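Local atomic coordinates of solute-binding protein Csal_2479 (Chromohalobacter salexigens, PDB entry 4P1L), a protein that binds D-glucuronate in the periplasm and probably delivers it to the permease of a tripartite ATP-independent (TRAP) transport system. Residues A[40-45]-A[234-239]; A[87-92]-A[138-143]; A[149-154]-A[195-200]; A[153-158]-A[162-167]. All blocks are in the same frame, centred on the assembly; numbering follows the deposited sequence.

Contact 1. Residues A[40-45]-A[234-239]. With BDP (beta-D-glucopyranuronic acid), chain C.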
# COMPACT_ATOMS: atom_id res chain seq x y z
N LYS A 40 -6.52 -10.17 9.31
CA LYS A 40 -7.13 -10.22 10.62
C LYS A 40 -8.08 -9.04 10.83
O LYS A 40 -9.19 -9.23 11.32
CB LYS A 40 -6.05 -10.24 11.69
CG LYS A 40 -5.17 -11.50 11.69
CD LYS A 40 -4.05 -11.37 12.72
CE LYS A 40 -3.26 -12.65 12.90
NZ LYS A 40 -2.02 -12.41 13.67
N ALA A 41 -7.64 -7.83 10.47
CA ALA A 41 -8.42 -6.61 10.70
C ALA A 41 -9.70 -6.65 9.90
O ALA A 41 -10.76 -6.19 10.35
CB ALA A 41 -7.59 -5.36 10.34
N LEU A 42 -9.62 -7.19 8.69
CA LEU A 42 -10.79 -7.31 7.82
C LEU A 42 -11.81 -8.30 8.37
O LEU A 42 -13.01 -8.09 8.22
CB LEU A 42 -10.39 -7.75 6.42
CG LEU A 42 -9.67 -6.66 5.60
CD1 LEU A 42 -9.07 -7.23 4.31
CD2 LEU A 42 -10.62 -5.46 5.29
N GLU A 43 -11.34 -9.39 8.97
CA GLU A 43 -12.26 -10.37 9.55
C GLU A 43 -12.93 -9.75 10.76
O GLU A 43 -14.12 -9.97 11.01
CB GLU A 43 -11.53 -11.67 9.94
CG GLU A 43 -11.04 -12.51 8.78
CD GLU A 43 -12.16 -13.17 7.98
OE1 GLU A 43 -13.35 -13.02 8.37
OE2 GLU A 43 -11.84 -13.83 6.96
N SER A 44 -12.19 -8.94 11.52
CA SER A 44 -12.77 -8.22 12.66
C SER A 44 -13.86 -7.27 12.17
O SER A 44 -14.93 -7.21 12.74
CB SER A 44 -11.71 -7.43 13.41
OG SER A 44 -10.80 -8.32 14.04
N PHE A 45 -13.56 -6.55 11.09
CA PHE A 45 -14.54 -5.65 10.48
C PHE A 45 -15.78 -6.43 10.08
O PHE A 45 -16.92 -6.04 10.38
CB PHE A 45 -13.91 -4.96 9.27
CG PHE A 45 -14.88 -4.20 8.40
CD1 PHE A 45 -15.43 -3.00 8.81
CD2 PHE A 45 -15.19 -4.67 7.12
CE1 PHE A 45 -16.30 -2.31 8.00
CE2 PHE A 45 -16.05 -3.95 6.29
CZ PHE A 45 -16.60 -2.78 6.74
N GLU A 234 -3.18 2.46 2.90
CA GLU A 234 -4.17 1.60 2.27
C GLU A 234 -5.56 1.97 2.81
O GLU A 234 -5.69 2.40 3.95
CB GLU A 234 -3.88 0.14 2.56
CG GLU A 234 -2.42 -0.25 2.32
CD GLU A 234 -2.23 -1.74 2.01
OE1 GLU A 234 -3.15 -2.54 2.32
OE2 GLU A 234 -1.15 -2.08 1.47
N CYS A 235 -6.60 1.83 1.98
CA CYS A 235 -7.94 2.12 2.44
C CYS A 235 -8.67 0.84 2.74
O CYS A 235 -8.38 -0.21 2.16
CB CYS A 235 -8.73 2.92 1.41
SG CYS A 235 -8.96 2.09 -0.19
N LEU A 236 -9.64 0.96 3.63
CA LEU A 236 -10.75 0.03 3.75
C LEU A 236 -11.93 0.78 3.16
O LEU A 236 -12.33 1.82 3.69
CB LEU A 236 -11.02 -0.35 5.21
CG LEU A 236 -12.30 -1.12 5.50
CD1 LEU A 236 -12.49 -2.29 4.58
CD2 LEU A 236 -12.27 -1.58 6.95
N CYS A 237 -12.41 0.32 2.01
CA CYS A 237 -13.47 1.04 1.30
C CYS A 237 -14.65 0.15 0.88
O CYS A 237 -14.54 -1.09 0.87
CB CYS A 237 -12.89 1.71 0.05
SG CYS A 237 -12.39 0.56 -1.27
N VAL A 238 -15.76 0.80 0.55
CA VAL A 238 -16.99 0.14 0.13
C VAL A 238 -17.41 0.68 -1.26
O VAL A 238 -17.26 1.87 -1.54
CB VAL A 238 -18.12 0.36 1.18
CG1 VAL A 238 -19.47 -0.19 0.69
CG2 VAL A 238 -17.73 -0.28 2.51
N ALA A 239 -17.93 -0.19 -2.13
CA ALA A 239 -18.57 0.25 -3.38
C ALA A 239 -19.66 1.30 -3.09
O ALA A 239 -20.53 1.12 -2.22
CB ALA A 239 -19.18 -0.93 -4.12
C1 BDP C . 1.93 -4.72 -0.30
C2 BDP C . 0.51 -4.18 -0.34
C3 BDP C . -0.30 -5.00 -1.28
C4 BDP C . 0.35 -4.91 -2.62
C5 BDP C . 1.82 -5.41 -2.56
C6 BDP C . 2.54 -5.30 -3.90
O2 BDP C . -0.00 -4.31 0.98
O3 BDP C . -1.65 -4.31 -1.38
O4 BDP C . -0.39 -5.68 -3.58
O5 BDP C . 2.52 -4.67 -1.61
O6A BDP C . 3.79 -5.04 -3.86
O1 BDP C . 2.71 -3.94 0.54
O6B BDP C . 1.92 -5.55 -4.96

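Contact 2. Residues A[87-92]-A[138-143]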
# COMPACT_ATOMS: atom_id res chain seq x y z
N PHE A 87 -7.56 -1.82 -0.31
CA PHE A 87 -6.68 -1.54 -1.42
C PHE A 87 -5.47 -0.72 -0.96
O PHE A 87 -5.62 0.23 -0.20
CB PHE A 87 -7.39 -0.72 -2.50
CG PHE A 87 -8.51 -1.44 -3.18
CD1 PHE A 87 -8.33 -2.72 -3.67
CD2 PHE A 87 -9.75 -0.83 -3.32
CE1 PHE A 87 -9.35 -3.38 -4.30
CE2 PHE A 87 -10.78 -1.50 -3.98
CZ PHE A 87 -10.57 -2.78 -4.46
N ASN A 88 -4.31 -1.08 -1.48
CA ASN A 88 -3.14 -0.21 -1.43
C ASN A 88 -3.36 1.00 -2.38
O ASN A 88 -3.90 0.86 -3.50
CB ASN A 88 -1.89 -0.99 -1.82
CG ASN A 88 -0.61 -0.20 -1.59
OD1 ASN A 88 -0.19 0.58 -2.45
ND2 ASN A 88 0.02 -0.41 -0.45
N MSE A 89 -2.97 2.18 -1.91
CA MSE A 89 -3.18 3.41 -2.68
C MSE A 89 -2.28 3.56 -3.89
O MSE A 89 -2.54 4.39 -4.76
CB MSE A 89 -3.06 4.65 -1.80
CG MSE A 89 -4.17 4.80 -0.78
SE MSE A 89 -5.99 5.03 -1.57
CE MSE A 89 -5.97 6.98 -1.64
N GLY A 90 -1.21 2.76 -3.95
CA GLY A 90 -0.34 2.75 -5.12
C GLY A 90 -1.06 2.45 -6.43
O GLY A 90 -1.01 3.25 -7.37
N PRO A 91 -1.69 1.26 -6.51
CA PRO A 91 -2.49 0.89 -7.67
C PRO A 91 -3.70 1.77 -7.86
O PRO A 91 -4.34 1.69 -8.92
CB PRO A 91 -2.94 -0.53 -7.36
CG PRO A 91 -2.05 -1.01 -6.33
CD PRO A 91 -1.58 0.15 -5.56
N MSE A 92 -4.03 2.57 -6.86
CA MSE A 92 -5.16 3.50 -6.99
C MSE A 92 -4.75 4.73 -7.82
O MSE A 92 -5.61 5.43 -8.38
CB MSE A 92 -5.66 3.92 -5.60
CG MSE A 92 -6.99 4.67 -5.53
SE MSE A 92 -8.47 3.56 -6.15
CE MSE A 92 -8.37 2.17 -4.78
N LEU A 138 -13.65 4.24 4.36
CA LEU A 138 -14.13 4.22 5.72
C LEU A 138 -13.00 4.36 6.75
O LEU A 138 -13.22 4.85 7.85
CB LEU A 138 -14.87 2.91 5.99
CG LEU A 138 -16.06 2.62 5.08
CD1 LEU A 138 -16.80 1.40 5.58
CD2 LEU A 138 -16.98 3.83 5.02
N SER A 139 -11.81 3.89 6.40
CA SER A 139 -10.68 4.01 7.30
C SER A 139 -9.39 3.73 6.55
O SER A 139 -9.43 3.24 5.42
CB SER A 139 -10.84 3.06 8.48
OG SER A 139 -10.84 1.71 8.04
N TRP A 140 -8.27 4.05 7.18
CA TRP A 140 -6.94 3.89 6.57
C TRP A 140 -6.11 2.87 7.33
O TRP A 140 -5.95 3.01 8.54
CB TRP A 140 -6.19 5.21 6.56
CG TRP A 140 -6.90 6.32 5.86
CD1 TRP A 140 -7.51 7.39 6.44
CD2 TRP A 140 -7.07 6.47 4.46
NE1 TRP A 140 -8.07 8.19 5.49
CE2 TRP A 140 -7.79 7.67 4.26
CE3 TRP A 140 -6.67 5.74 3.35
CZ2 TRP A 140 -8.14 8.14 2.99
CZ3 TRP A 140 -7.02 6.21 2.07
CH2 TRP A 140 -7.74 7.40 1.92
N PHE A 141 -5.60 1.87 6.62
CA PHE A 141 -4.65 0.90 7.14
C PHE A 141 -3.21 1.39 6.86
O PHE A 141 -2.96 2.11 5.88
CB PHE A 141 -4.81 -0.47 6.47
CG PHE A 141 -6.04 -1.26 6.87
CD1 PHE A 141 -6.96 -0.77 7.77
CD2 PHE A 141 -6.26 -2.52 6.33
CE1 PHE A 141 -8.10 -1.52 8.11
CE2 PHE A 141 -7.38 -3.27 6.68
CZ PHE A 141 -8.30 -2.76 7.57
N GLY A 142 -2.26 0.98 7.70
CA GLY A 142 -0.85 1.20 7.43
C GLY A 142 -0.17 0.10 6.63
O GLY A 142 -0.62 -1.05 6.64
N SER A 143 0.91 0.43 5.92
CA SER A 143 1.72 -0.60 5.29
C SER A 143 3.22 -0.30 5.44
O SER A 143 4.02 -0.69 4.61
CB SER A 143 1.32 -0.84 3.82
OG SER A 143 1.75 0.22 2.94
O HOH W 1 2.81 -1.08 0.66

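Contact 3. Residues A[149-154]-A[195-200]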
# COMPACT_ATOMS: atom_id res chain seq x y z
N TYR A 149 14.83 -4.91 -2.11
CA TYR A 149 15.56 -6.15 -1.91
C TYR A 149 15.97 -6.78 -3.22
O TYR A 149 15.28 -6.63 -4.21
CB TYR A 149 14.76 -7.13 -1.06
CG TYR A 149 13.30 -7.32 -1.42
CD1 TYR A 149 12.90 -8.29 -2.34
CD2 TYR A 149 12.32 -6.59 -0.78
CE1 TYR A 149 11.55 -8.51 -2.60
CE2 TYR A 149 10.97 -6.80 -1.04
CZ TYR A 149 10.59 -7.74 -1.96
OH TYR A 149 9.23 -7.93 -2.20
N ASN A 150 17.10 -7.47 -3.22
CA ASN A 150 17.64 -8.05 -4.45
C ASN A 150 18.49 -9.28 -4.16
O ASN A 150 18.76 -9.62 -3.00
CB ASN A 150 18.42 -7.03 -5.29
CG ASN A 150 19.82 -6.76 -4.77
OD1 ASN A 150 20.80 -7.27 -5.30
ND2 ASN A 150 19.92 -5.94 -3.74
N THR A 151 18.85 -9.96 -5.23
CA THR A 151 19.52 -11.24 -5.12
C THR A 151 21.04 -11.15 -5.14
O THR A 151 21.71 -12.17 -4.97
CB THR A 151 19.14 -12.15 -6.31
OG1 THR A 151 19.55 -11.52 -7.53
CG2 THR A 151 17.66 -12.41 -6.35
N ASP A 152 21.58 -9.95 -5.37
CA ASP A 152 22.99 -9.81 -5.75
C ASP A 152 23.93 -9.14 -4.73
O ASP A 152 24.99 -9.68 -4.43
CB ASP A 152 23.09 -9.10 -7.10
CG ASP A 152 24.50 -9.15 -7.67
OD1 ASP A 152 24.81 -10.13 -8.38
OD2 ASP A 152 25.29 -8.21 -7.40
N HIS A 153 23.54 -7.98 -4.20
CA HIS A 153 24.42 -7.20 -3.32
C HIS A 153 23.66 -6.19 -2.48
O HIS A 153 22.55 -5.80 -2.82
CB HIS A 153 25.48 -6.47 -4.15
CG HIS A 153 24.93 -5.53 -5.18
ND1 HIS A 153 24.75 -5.89 -6.50
CD2 HIS A 153 24.54 -4.23 -5.09
CE1 HIS A 153 24.29 -4.85 -7.18
NE2 HIS A 153 24.15 -3.84 -6.35
N PRO A 154 24.27 -5.75 -1.37
CA PRO A 154 23.66 -4.68 -0.60
C PRO A 154 23.62 -3.41 -1.43
O PRO A 154 24.56 -3.13 -2.19
CB PRO A 154 24.61 -4.50 0.60
CG PRO A 154 25.43 -5.77 0.65
CD PRO A 154 25.52 -6.25 -0.75
N GLN A 195 8.15 -16.40 -8.09
CA GLN A 195 8.67 -17.26 -9.15
C GLN A 195 9.59 -16.47 -10.05
O GLN A 195 10.57 -17.00 -10.56
CB GLN A 195 7.55 -17.89 -9.98
CG GLN A 195 6.73 -18.98 -9.26
CD GLN A 195 7.57 -20.14 -8.72
OE1 GLN A 195 8.58 -20.52 -9.31
NE2 GLN A 195 7.14 -20.71 -7.59
N SER A 196 9.28 -15.18 -10.26
CA SER A 196 10.09 -14.36 -11.15
C SER A 196 11.50 -14.14 -10.57
O SER A 196 12.50 -14.15 -11.30
CB SER A 196 9.37 -13.05 -11.44
OG SER A 196 10.04 -12.33 -12.46
N LEU A 197 11.59 -13.93 -9.26
CA LEU A 197 12.88 -13.93 -8.57
C LEU A 197 13.58 -15.29 -8.68
O LEU A 197 14.78 -15.36 -8.95
CB LEU A 197 12.69 -13.59 -7.10
CG LEU A 197 12.32 -12.14 -6.77
CD1 LEU A 197 11.85 -12.06 -5.34
CD2 LEU A 197 13.47 -11.16 -7.01
N LYS A 198 12.84 -16.36 -8.44
CA LYS A 198 13.41 -17.70 -8.45
C LYS A 198 14.05 -18.02 -9.81
O LYS A 198 15.14 -18.60 -9.88
CB LYS A 198 12.32 -18.73 -8.13
CG LYS A 198 12.79 -20.00 -7.43
CD LYS A 198 11.59 -20.77 -6.87
CE LYS A 198 11.68 -22.28 -7.12
NZ LYS A 198 12.65 -22.96 -6.21
N THR A 199 13.39 -17.63 -10.88
CA THR A 199 13.86 -17.93 -12.23
C THR A 199 14.83 -16.91 -12.82
O THR A 199 15.31 -17.09 -13.93
CB THR A 199 12.68 -18.08 -13.21
OG1 THR A 199 11.97 -16.85 -13.31
CG2 THR A 199 11.75 -19.20 -12.75
N GLY A 200 15.10 -15.83 -12.09
CA GLY A 200 16.09 -14.86 -12.52
C GLY A 200 15.61 -13.85 -13.52
O GLY A 200 16.40 -13.04 -13.99

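Contact 4. Residues A[153-158]-A[162-167]. With BDP (beta-D-glucopyranuronic acid), chain C.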
# COMPACT_ATOMS: atom_id res chain seq x y z
N HIS A 153 23.54 -7.98 -4.20
CA HIS A 153 24.42 -7.20 -3.32
C HIS A 153 23.66 -6.19 -2.48
O HIS A 153 22.55 -5.80 -2.82
CB HIS A 153 25.48 -6.47 -4.15
CG HIS A 153 24.93 -5.53 -5.18
ND1 HIS A 153 24.75 -5.89 -6.50
CD2 HIS A 153 24.54 -4.23 -5.09
CE1 HIS A 153 24.29 -4.85 -7.18
NE2 HIS A 153 24.15 -3.84 -6.35
N PRO A 154 24.27 -5.75 -1.37
CA PRO A 154 23.66 -4.68 -0.60
C PRO A 154 23.62 -3.41 -1.43
O PRO A 154 24.56 -3.13 -2.19
CB PRO A 154 24.61 -4.50 0.60
CG PRO A 154 25.43 -5.77 0.65
CD PRO A 154 25.52 -6.25 -0.75
N VAL A 155 22.54 -2.66 -1.30
CA VAL A 155 22.48 -1.32 -1.88
C VAL A 155 22.82 -0.29 -0.82
O VAL A 155 22.14 -0.20 0.21
CB VAL A 155 21.07 -1.03 -2.45
CG1 VAL A 155 20.93 0.46 -2.78
CG2 VAL A 155 20.83 -1.87 -3.67
N GLU A 156 23.89 0.45 -1.05
CA GLU A 156 24.39 1.42 -0.09
C GLU A 156 24.10 2.81 -0.55
O GLU A 156 23.75 3.67 0.25
CB GLU A 156 25.91 1.28 0.12
CG GLU A 156 26.39 -0.06 0.63
CD GLU A 156 26.08 -0.32 2.10
OE1 GLU A 156 25.14 0.32 2.65
OE2 GLU A 156 26.80 -1.16 2.71
N THR A 157 24.26 3.04 -1.86
CA THR A 157 24.02 4.33 -2.48
C THR A 157 23.19 4.14 -3.74
O THR A 157 23.03 3.03 -4.23
CB THR A 157 25.34 5.01 -2.88
OG1 THR A 157 25.98 4.22 -3.88
CG2 THR A 157 26.27 5.14 -1.70
N PRO A 158 22.66 5.24 -4.27
CA PRO A 158 21.88 5.07 -5.50
C PRO A 158 22.61 4.35 -6.64
O PRO A 158 21.98 3.56 -7.36
CB PRO A 158 21.51 6.52 -5.85
CG PRO A 158 21.39 7.19 -4.52
CD PRO A 158 22.57 6.61 -3.74
N GLU A 162 22.26 0.43 -10.06
CA GLU A 162 22.60 0.23 -11.49
C GLU A 162 22.70 -1.26 -11.78
O GLU A 162 23.27 -2.01 -11.00
CB GLU A 162 23.90 0.96 -11.88
CG GLU A 162 23.72 2.48 -11.85
CD GLU A 162 25.02 3.26 -11.89
OE1 GLU A 162 26.10 2.65 -12.04
OE2 GLU A 162 24.94 4.49 -11.75
N GLY A 163 22.11 -1.69 -12.90
CA GLY A 163 22.14 -3.09 -13.30
C GLY A 163 21.06 -3.98 -12.71
O GLY A 163 20.87 -5.10 -13.19
N LEU A 164 20.35 -3.52 -11.67
CA LEU A 164 19.27 -4.32 -11.11
C LEU A 164 17.97 -4.11 -11.87
O LEU A 164 17.58 -2.98 -12.15
CB LEU A 164 19.06 -4.00 -9.62
CG LEU A 164 20.25 -4.20 -8.67
CD1 LEU A 164 19.86 -3.81 -7.25
CD2 LEU A 164 20.74 -5.62 -8.70
N LYS A 165 17.32 -5.21 -12.20
CA LYS A 165 15.99 -5.19 -12.75
C LYS A 165 15.04 -5.44 -11.58
O LYS A 165 15.02 -6.55 -11.00
CB LYS A 165 15.84 -6.27 -13.81
CG LYS A 165 14.48 -6.29 -14.51
CD LYS A 165 14.61 -7.01 -15.85
CE LYS A 165 13.32 -6.98 -16.65
NZ LYS A 165 12.39 -8.04 -16.17
N VAL A 166 14.27 -4.41 -11.24
CA VAL A 166 13.43 -4.40 -10.05
C VAL A 166 11.95 -4.36 -10.41
O VAL A 166 11.49 -3.48 -11.18
CB VAL A 166 13.74 -3.19 -9.14
CG1 VAL A 166 13.00 -3.32 -7.79
CG2 VAL A 166 15.25 -3.00 -8.93
N ARG A 167 11.21 -5.33 -9.89
CA ARG A 167 9.76 -5.33 -10.02
C ARG A 167 9.16 -4.20 -9.20
O ARG A 167 9.60 -3.92 -8.09
CB ARG A 167 9.16 -6.65 -9.54
CG ARG A 167 7.67 -6.69 -9.59
CD ARG A 167 7.04 -6.28 -8.27
NE ARG A 167 5.58 -6.32 -8.30
CZ ARG A 167 4.81 -6.04 -7.25
NH1 ARG A 167 5.37 -5.68 -6.09
NH2 ARG A 167 3.49 -6.09 -7.36
C1 BDP C . 1.93 -4.72 -0.30
C2 BDP C . 0.51 -4.18 -0.34
C3 BDP C . -0.30 -5.00 -1.28
C4 BDP C . 0.35 -4.91 -2.62
C5 BDP C . 1.82 -5.41 -2.56
C6 BDP C . 2.54 -5.30 -3.90
O2 BDP C . -0.00 -4.31 0.98
O3 BDP C . -1.65 -4.31 -1.38
O4 BDP C . -0.39 -5.68 -3.58
O5 BDP C . 2.52 -4.67 -1.61
O6A BDP C . 3.79 -5.04 -3.86
O1 BDP C . 2.71 -3.94 0.54
O6B BDP C . 1.92 -5.55 -4.96

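Contact 1. Residues A[40-45]-A[234-239]
Leu236, reaching from strand 234-239 toward the helix, spreads its two methyl groups between Leu42 and Phe45, which stand one turn apart on helix 37-52. Its CD2 lies over one face of the Phe45 ring, 4.0 Å from the centroid and 14° off the ring normal, a CH-pi contact displaced toward the rim on the side of Phe45 CD1. Its other branch, CD1, meets Leu42 CD2 at 3.7 Å, the two leucines sliding past each other in opposite directions. Phe45 holds CG anti to the backbone N (chi1 169°), which swings the ring toward the strand. This wedge is the tight part, wholly buried and without a hydrogen bond between helix and strand; Phe84 and helix 248-282 also pack against the Phe45 ring. Away from it the contact loosens: Glu43 and Ser44 lie on the partly exposed side of the helix, and Lys40 is exposed.

Two residues before Leu236, at the start of the strand, the chemistry changes. Glu234 OE2 accepts a hydrogen bond from O2 of the bound beta-D-glucuronate at 2.6 Å and another from Asn88 ND2, while OE1 is held by Asn86 ND2. Both carboxylate oxygens are gripped, which probably restricts the group's rotation and favours the anion. One strand thus joins an apolar helix-on-sheet core to a polar sugar site.

Contact 2. Residues A[87-92]-A[138-143]
Met89, a selenomethionine, lays the end of its side chain against the six-membered ring of Trp140. SE sits at the ring edge and in its plane, 5.3 Å from the centroid, while CE reaches CZ3 at 3.9 Å and CH2 at 4.0 Å from an oblique direction. The bends at chi2 (-63°) and chi3 (-91°) curl the chain so that selenium and methyl both border the indole. Ala99 and Leu102 also touch Met89.

The second meeting point is polar and indirect. Asn88 ND2 and Ser143 OG stand 3.9 Å apart, and a water spans them: it donates to Ser143 OG at 2.8 Å and accepts a weak bond from Asn88 ND2. Ser143 OG is also bonded to the carbonyl of Leu232. The other end of the amide turns back on its own chain: Asn88 OD1 accepts from Gly90 N at 2.8 Å, with the donor tilted 33° from the carbonyl plane. With both amide ends gone, an alanine here is likely to leave Gly90 N and Glu234 OE2 each short of a partner and the water less firmly held.

Strands 84-88 and 135-141 flank strand 234-239 in the same sheet. Asn88, itself in the ligand pocket, and Ser143 meet where the sheet ends at the sugar site: an Asx turn at the strand end, beside a Met-aromatic contact.

Contact 3. Residues A[149-154]-A[195-200]
Tyr149 presents the edge of its ring to Leu197, with CE1 4.5 Å from Leu197 CD1 and the methyl near the ring plane. The phenol extends beyond the leucine to a hydrogen bond with His217 ND1, and the ring also meets that of Tyr212. Next in the chain, Asn150 turns from the helix and organises the loop that follows. Its OD1 accepts from Asp152 N at 2.8 Å, an Asx turn, and from His153 N at 3.0 Å, an Asx motif; both donors arrive from the same face of the amide plane, Asp152 N well above it and His153 N closer to it. Asn150 ND2 adds a nearly straight bond across the loop to His153 O. Here strand 146-150 leaves the mixed four-stranded sheet, where it runs between strands 204-207 and 223-230.

Thr151 turns its methyl to the helix: CG2 approaches Leu197 CD2 at 4.4 Å, so each leucine branch has one partner on segment 149-154. Both contacts are loose and apolar. Helix 193-198 ends just beyond in a Schellman motif, with Gly200 at positive phi and its N bonded to Leu197 O at 3.2 Å; separately, Thr199 OG1 and N reach Gln195 O from opposite faces of its plane. At the exposed end of the loop, Asp152 OD2 uses its anti lone pair to accept from His153 ND1 at 2.5 Å, in the imidazole plane and at 176°.

Contact 4. Residues A[153-158]-A[162-167]
In this TRAP solute-binding protein the contact closes the link from strand 146-150 of the four-stranded sheet to strand 165-168, which pairs in parallel with strand 184-187 and carries a carboxylate-binding arginine of the sugar site. Leu164 makes both side-chain contacts between the two segments. Its CD2 meets His153 CE1 at 3.9 Å, the two side chains coming from opposite directions and the methyl oblique to the imidazole. Its CD1 passes alongside Val155 CG2 at 4.2 Å. The imidazole CG lies between backbone N and carbonyl carbon (chi1 59°), which carries CE1 across to the leucine; NE2 is bonded to the carbonyl of Asp160, in the link between the segments. Val155 and Pro158 also pack on Phe296 of helix 293-298. Glu162 skirts the exposed margin.

Three residues beyond Leu164, Arg167 reaches away from this packing to the bound beta-D-glucuronate. A bend at chi2 (-93°) is followed by an extended run, and NH2 is further held by the carbonyl of Met188. The guanidinium grips the carboxylate with two almost straight parallel bonds, NH1 to O6A and NH2 to O6B, the latter at 2.9 Å. A methionine in place of Arg167 would probably leave the sugar carboxylate without this charged partner and the Met188 carbonyl without its donor. The straighter of the two bonds is that of NH1 to O6A, 2.8 Å long at 178°.

How the contacts relate
Contacts 1 and 2 share one five-stranded sheet, on which strand 234-239 lies between strands 84-88 and 135-141; they touch through Glu234, whose backbone O meets Phe141 N at 2.7 Å. Contacts 3 and 4 lie on the other side of the chain's centre, overlap at His153 and Pro154, and meet where Asn150 packs on Leu164. All four are largely buried, but contact 3 has a partly exposed margin at Thr151 and contact 4 an exposed one at Glu162. Contacts 1 and 4 bind opposite ends of the sugar, a hydroxyl and the carboxylate, though their centres are about 34 Å apart; contact 2 supplies Asn88, the pocket neighbour of Glu234, and contact 3 shapes the loop leading into contact 4.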